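Local coordinates for hypothetical protein (Anabaena variabilis, PDB 2OBN) that is of unknown function but joins a Rossmann-like domain to a P-loop NTPase-like domain and so probably binds a nucleotide or another phosphate-bearing ligand, at residues C152-K166 and S252-Q265. The protein carries 2 engineered substitutions. Numbering follows the deposited sequence.
Sequences CRRVLTVGTDMAIGK and SQPTQLVLVHRAGQ. With PO4 (phosphate ion), chain G.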
loop_
_atom_site.group_PDB
_atom_site.type_symbol
_atom_site.label_atom_id
_atom_site.label_comp_id
_atom_site.label_asym_id
_atom_site.label_seq_id
_atom_site.Cartn_x
_atom_site.Cartn_y
_atom_site.Cartn_z
ATOM N N CYS B 152 -13.587 4.207 21.588
ATOM C CA CYS B 152 -14.623 4.374 20.588
ATOM C C CYS B 152 -14.795 3.172 19.676
ATOM O O CYS B 152 -13.913 2.340 19.546
ATOM C CB CYS B 152 -14.252 5.556 19.697
ATOM S SG CYS B 152 -12.742 5.301 18.732
ATOM N N ARG B 153 -15.963 3.085 19.064
ATOM C CA ARG B 153 -16.186 2.099 18.000
ATOM C C ARG B 153 -15.480 2.648 16.763
ATOM O O ARG B 153 -15.360 3.875 16.590
ATOM C CB ARG B 153 -17.669 1.880 17.722
ATOM C CG ARG B 153 -18.348 0.930 18.702
ATOM C CD ARG B 153 -19.799 0.732 18.303
ATOM N NE ARG B 153 -20.384 -0.487 18.870
ATOM C CZ ARG B 153 -20.852 -0.606 20.105
ATOM N NH1 ARG B 153 -20.801 0.407 20.962
ATOM N NH2 ARG B 153 -21.356 -1.765 20.496
ATOM N N ARG B 154 -14.980 1.734 15.938
ATOM C CA ARG B 154 -14.273 2.074 14.717
ATOM C C ARG B 154 -14.858 1.215 13.599
ATOM O O ARG B 154 -14.607 0.012 13.516
ATOM C CB ARG B 154 -12.778 1.874 14.894
ATOM C CG ARG B 154 -12.215 2.722 16.040
ATOM C CD ARG B 154 -10.789 2.447 16.345
ATOM N NE ARG B 154 -10.539 1.057 16.711
ATOM C CZ ARG B 154 -10.761 0.518 17.907
ATOM N NH1 ARG B 154 -11.245 1.238 18.907
ATOM N NH2 ARG B 154 -10.482 -0.774 18.103
ATOM N N VAL B 155 -15.668 1.870 12.768
ATOM C CA VAL B 155 -16.405 1.240 11.695
ATOM C C VAL B 155 -15.814 1.617 10.348
ATOM O O VAL B 155 -15.767 2.798 9.987
ATOM C CB VAL B 155 -17.893 1.689 11.712
ATOM C CG1 VAL B 155 -18.724 0.860 10.725
ATOM C CG2 VAL B 155 -18.476 1.588 13.136
ATOM N N LEU B 156 -15.352 0.595 9.632
ATOM C CA LEU B 156 -14.794 0.743 8.311
ATOM C C LEU B 156 -15.751 0.173 7.263
ATOM O O LEU B 156 -16.235 -0.956 7.395
ATOM C CB LEU B 156 -13.473 -0.029 8.210
ATOM C CG LEU B 156 -12.802 -0.067 6.829
ATOM C CD1 LEU B 156 -12.429 1.356 6.392
ATOM C CD2 LEU B 156 -11.569 -0.976 6.850
ATOM N N THR B 157 -16.018 0.961 6.225
ATOM C CA THR B 157 -16.772 0.474 5.094
ATOM C C THR B 157 -15.766 -0.208 4.192
ATOM O O THR B 157 -14.656 0.292 3.998
ATOM C CB THR B 157 -17.537 1.586 4.336
ATOM O OG1 THR B 157 -16.745 2.775 4.278
ATOM C CG2 THR B 157 -18.839 1.898 5.048
ATOM N N VAL B 158 -16.141 -1.389 3.712
ATOM C CA VAL B 158 -15.322 -2.187 2.799
ATOM C C VAL B 158 -16.217 -2.475 1.602
ATOM O O VAL B 158 -17.433 -2.322 1.715
ATOM C CB VAL B 158 -14.755 -3.470 3.495
ATOM C CG1 VAL B 158 -13.811 -3.062 4.629
ATOM C CG2 VAL B 158 -15.847 -4.366 4.051
ATOM N N GLY B 159 -15.656 -2.853 0.453
ATOM C CA GLY B 159 -16.503 -3.092 -0.715
ATOM C C GLY B 159 -16.159 -4.232 -1.647
ATOM O O GLY B 159 -15.036 -4.752 -1.657
ATOM N N THR B 160 -17.152 -4.611 -2.454
ATOM C CA THR B 160 -16.973 -5.661 -3.484
ATOM C C THR B 160 -16.312 -5.091 -4.745
ATOM O O THR B 160 -15.946 -5.848 -5.636
ATOM C CB THR B 160 -18.296 -6.343 -3.863
ATOM O OG1 THR B 160 -19.240 -5.365 -4.300
ATOM C CG2 THR B 160 -18.871 -7.038 -2.715
ATOM N N ASP B 161 -16.167 -3.761 -4.811
ATOM C CA ASP B 161 -15.521 -3.075 -5.928
ATOM C C ASP B 161 -15.307 -1.623 -5.464
ATOM O O ASP B 161 -15.643 -1.256 -4.332
ATOM C CB ASP B 161 -16.394 -3.150 -7.206
ATOM C CG ASP B 161 -15.639 -2.799 -8.509
ATOM O OD1 ASP B 161 -14.416 -2.514 -8.483
ATOM O OD2 ASP B 161 -16.298 -2.797 -9.578
HETATM N N MSE B 162 -14.710 -0.822 -6.334
HETATM C CA MSE B 162 -14.491 0.589 -6.102
HETATM C C MSE B 162 -15.606 1.404 -6.733
HETATM O O MSE B 162 -16.272 0.931 -7.662
HETATM C CB MSE B 162 -13.166 0.989 -6.717
HETATM C CG MSE B 162 -12.020 0.426 -5.911
HETATM SE SE MSE B 162 -10.338 0.493 -6.765
HETATM C CE MSE B 162 -10.366 2.356 -7.330
ATOM N N ALA B 163 -15.784 2.628 -6.220
ATOM C CA ALA B 163 -16.798 3.558 -6.703
ATOM C C ALA B 163 -18.195 2.967 -6.624
ATOM O O ALA B 163 -18.902 2.986 -7.612
ATOM C CB ALA B 163 -16.484 4.019 -8.138
ATOM N N ILE B 164 -18.577 2.449 -5.450
ATOM C CA ILE B 164 -19.906 1.842 -5.250
ATOM C C ILE B 164 -20.736 2.454 -4.136
ATOM O O ILE B 164 -21.877 2.024 -3.899
ATOM C CB ILE B 164 -19.827 0.311 -5.041
ATOM C CG1 ILE B 164 -18.962 -0.035 -3.824
ATOM C CG2 ILE B 164 -19.294 -0.380 -6.327
ATOM C CD1 ILE B 164 -18.951 -1.498 -3.507
ATOM N N GLY B 165 -20.196 3.461 -3.461
ATOM C CA GLY B 165 -20.913 4.110 -2.362
ATOM C C GLY B 165 -20.338 3.912 -0.968
ATOM O O GLY B 165 -21.038 4.146 0.007
ATOM N N LYS B 166 -19.092 3.460 -0.858
ATOM C CA LYS B 166 -18.457 3.279 0.459
ATOM C C LYS B 166 -18.444 4.582 1.250
ATOM O O LYS B 166 -18.775 4.571 2.426
ATOM C CB LYS B 166 -17.032 2.720 0.343
ATOM C CG LYS B 166 -16.960 1.281 -0.193
ATOM C CD LYS B 166 -15.556 0.697 -0.144
ATOM C CE LYS B 166 -14.567 1.394 -1.102
ATOM N NZ LYS B 166 -15.045 1.396 -2.492
ATOM N N SER B 252 -6.679 1.219 11.334
ATOM C CA SER B 252 -7.841 1.592 12.136
ATOM C C SER B 252 -8.248 0.564 13.165
ATOM O O SER B 252 -8.994 0.910 14.066
ATOM C CB SER B 252 -9.042 1.894 11.241
ATOM O OG SER B 252 -9.498 0.740 10.552
ATOM N N GLN B 253 -7.784 -0.683 13.040
ATOM C CA GLN B 253 -8.138 -1.752 13.992
ATOM C C GLN B 253 -9.656 -1.728 14.204
ATOM O O GLN B 253 -10.139 -1.594 15.324
ATOM C CB GLN B 253 -7.386 -1.548 15.312
ATOM C CG GLN B 253 -5.871 -1.622 15.176
ATOM C CD GLN B 253 -5.351 -3.054 15.016
ATOM O OE1 GLN B 253 -5.387 -3.843 15.961
ATOM N NE2 GLN B 253 -4.818 -3.369 13.843
ATOM N N PRO B 254 -10.421 -1.895 13.119
ATOM C CA PRO B 254 -11.866 -1.680 13.237
ATOM C C PRO B 254 -12.572 -2.616 14.207
ATOM O O PRO B 254 -12.161 -3.772 14.377
ATOM C CB PRO B 254 -12.379 -1.917 11.801
ATOM C CG PRO B 254 -11.308 -2.725 11.102
ATOM C CD PRO B 254 -10.018 -2.370 11.781
ATOM N N THR B 255 -13.636 -2.113 14.828
ATOM C CA THR B 255 -14.477 -2.924 15.731
ATOM C C THR B 255 -15.604 -3.611 14.928
ATOM O O THR B 255 -16.031 -4.712 15.267
ATOM C CB THR B 255 -15.024 -2.081 16.896
ATOM O OG1 THR B 255 -15.674 -0.917 16.382
ATOM C CG2 THR B 255 -13.891 -1.639 17.795
ATOM N N GLN B 256 -16.077 -2.956 13.873
ATOM C CA GLN B 256 -17.095 -3.525 12.973
ATOM C C GLN B 256 -16.818 -3.114 11.527
ATOM O O GLN B 256 -16.237 -2.053 11.267
ATOM C CB GLN B 256 -18.519 -3.046 13.311
ATOM C CG GLN B 256 -19.088 -3.431 14.682
ATOM C CD GLN B 256 -18.527 -2.620 15.832
ATOM O OE1 GLN B 256 -18.084 -1.483 15.653
ATOM N NE2 GLN B 256 -18.531 -3.207 17.026
ATOM N N LEU B 257 -17.236 -3.969 10.597
ATOM C CA LEU B 257 -17.127 -3.701 9.174
ATOM C C LEU B 257 -18.531 -3.663 8.594
ATOM O O LEU B 257 -19.413 -4.370 9.072
ATOM C CB LEU B 257 -16.342 -4.809 8.464
ATOM C CG LEU B 257 -14.888 -5.028 8.916
ATOM C CD1 LEU B 257 -14.291 -6.274 8.263
ATOM C CD2 LEU B 257 -14.013 -3.808 8.653
ATOM N N VAL B 258 -18.731 -2.814 7.589
ATOM C CA VAL B 258 -19.980 -2.759 6.831
ATOM C C VAL B 258 -19.569 -2.990 5.379
ATOM O O VAL B 258 -18.721 -2.262 4.832
ATOM C CB VAL B 258 -20.710 -1.406 6.992
ATOM C CG1 VAL B 258 -21.906 -1.309 6.048
ATOM C CG2 VAL B 258 -21.149 -1.212 8.436
ATOM N N LEU B 259 -20.113 -4.035 4.774
ATOM C CA LEU B 259 -19.769 -4.390 3.405
ATOM C C LEU B 259 -20.706 -3.692 2.415
ATOM O O LEU B 259 -21.910 -3.838 2.507
ATOM C CB LEU B 259 -19.825 -5.919 3.222
ATOM C CG LEU B 259 -19.527 -6.498 1.824
ATOM C CD1 LEU B 259 -18.159 -6.063 1.316
ATOM C CD2 LEU B 259 -19.625 -8.014 1.831
ATOM N N VAL B 260 -20.141 -2.943 1.474
ATOM C CA VAL B 260 -20.926 -2.249 0.466
ATOM C C VAL B 260 -20.877 -3.072 -0.832
ATOM O O VAL B 260 -19.855 -3.674 -1.165
ATOM C CB VAL B 260 -20.421 -0.806 0.248
ATOM C CG1 VAL B 260 -21.407 0.014 -0.622
ATOM C CG2 VAL B 260 -20.198 -0.118 1.597
ATOM N N HIS B 261 -22.000 -3.122 -1.541
ATOM C CA HIS B 261 -22.091 -3.876 -2.773
ATOM C C HIS B 261 -23.199 -3.354 -3.672
ATOM O O HIS B 261 -24.263 -2.992 -3.196
ATOM C CB HIS B 261 -22.306 -5.343 -2.432
ATOM C CG HIS B 261 -22.634 -6.208 -3.610
ATOM N ND1 HIS B 261 -21.705 -6.566 -4.566
ATOM C CD2 HIS B 261 -23.785 -6.828 -3.954
ATOM C CE1 HIS B 261 -22.277 -7.360 -5.452
ATOM N NE2 HIS B 261 -23.543 -7.526 -5.107
ATOM N N ARG B 262 -22.930 -3.288 -4.976
ATOM C CA ARG B 262 -23.940 -2.870 -5.948
ATOM C C ARG B 262 -24.743 -4.092 -6.358
ATOM O O ARG B 262 -24.186 -5.052 -6.882
ATOM C CB ARG B 262 -23.330 -2.191 -7.176
ATOM C CG ARG B 262 -24.374 -1.844 -8.242
ATOM C CD ARG B 262 -23.776 -1.153 -9.451
ATOM N NE ARG B 262 -23.280 0.188 -9.126
ATOM C CZ ARG B 262 -22.008 0.584 -9.118
ATOM N NH1 ARG B 262 -20.997 -0.213 -9.468
ATOM N NH2 ARG B 262 -21.750 1.838 -8.789
ATOM N N ALA B 263 -26.050 -4.041 -6.104
ATOM C CA ALA B 263 -26.951 -5.127 -6.431
ATOM C C ALA B 263 -26.806 -5.537 -7.896
ATOM O O ALA B 263 -26.838 -4.693 -8.798
ATOM C CB ALA B 263 -28.404 -4.716 -6.134
ATOM N N GLY B 264 -26.605 -6.841 -8.112
ATOM C CA GLY B 264 -26.517 -7.414 -9.459
ATOM C C GLY B 264 -25.136 -7.436 -10.086
ATOM O O GLY B 264 -24.953 -8.081 -11.106
ATOM N N GLN B 265 -24.156 -6.750 -9.504
ATOM C CA GLN B 265 -22.826 -6.744 -10.102
ATOM C C GLN B 265 -22.137 -8.078 -9.852
ATOM O O GLN B 265 -22.072 -8.538 -8.713
ATOM C CB GLN B 265 -21.986 -5.604 -9.549
ATOM C CG GLN B 265 -20.738 -5.366 -10.355
ATOM C CD GLN B 265 -19.912 -4.255 -9.802
ATOM O OE1 GLN B 265 -20.431 -3.375 -9.118
ATOM N NE2 GLN B 265 -18.609 -4.275 -10.083
HETATM P P PO4 G . -16.702 4.716 -3.195
HETATM O O1 PO4 G . -15.456 4.898 -4.040
HETATM O O2 PO4 G . -16.480 5.361 -1.832
HETATM O O3 PO4 G . -17.866 5.420 -3.818
HETATM O O4 PO4 G . -17.040 3.266 -3.004
HETATM O O HOH W 1 -20.291 -3.791 -6.327
#
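Strands 153-159 and 256-262 run parallel as central neighbours in a six-stranded sheet, in register from Val-155 with Gln-256 to Gly-159 with Val-260, their axes 32° apart; the backbone of Leu-156 bonds to Gln-256 O and Val-258 N, that of Val-158 to Val-258 O and Val-260 N. Where they begin, Arg-154 NE and NH2 (2.9 Å) both grip Gln-253 O side-on, close to the guanidinium plane, while Thr-255 CG2 lies over one face. Truncating this arginine to an alanine is likely to leave the Gln-253 carbonyl, just past the end of helix 245-252, without these two donors. Thr-255 OG1 accepts from Arg-154 N at 2.8 Å and donates to Gln-256 OE1. Leu-156 CB and Leu-257 CD2 pack at 3.8 Å. Just past strand 153-159, Thr-160 OG1 meets the ring edge of His-261 at ND1 (2.8 Å). Ile-164, with CG1 wedged between backbone N and carbonyl carbon (chi1 59°), lays CD1 3.3 Å from Val-260 O. The loop into helix 166-179 resembles a P-loop: the amides of Ile-164, Gly-165 and Lys-166, with Lys-166 NZ, cradle a phosphate probably from the crystallisation liquor, a geometry consistent with nucleotide phosphate binding.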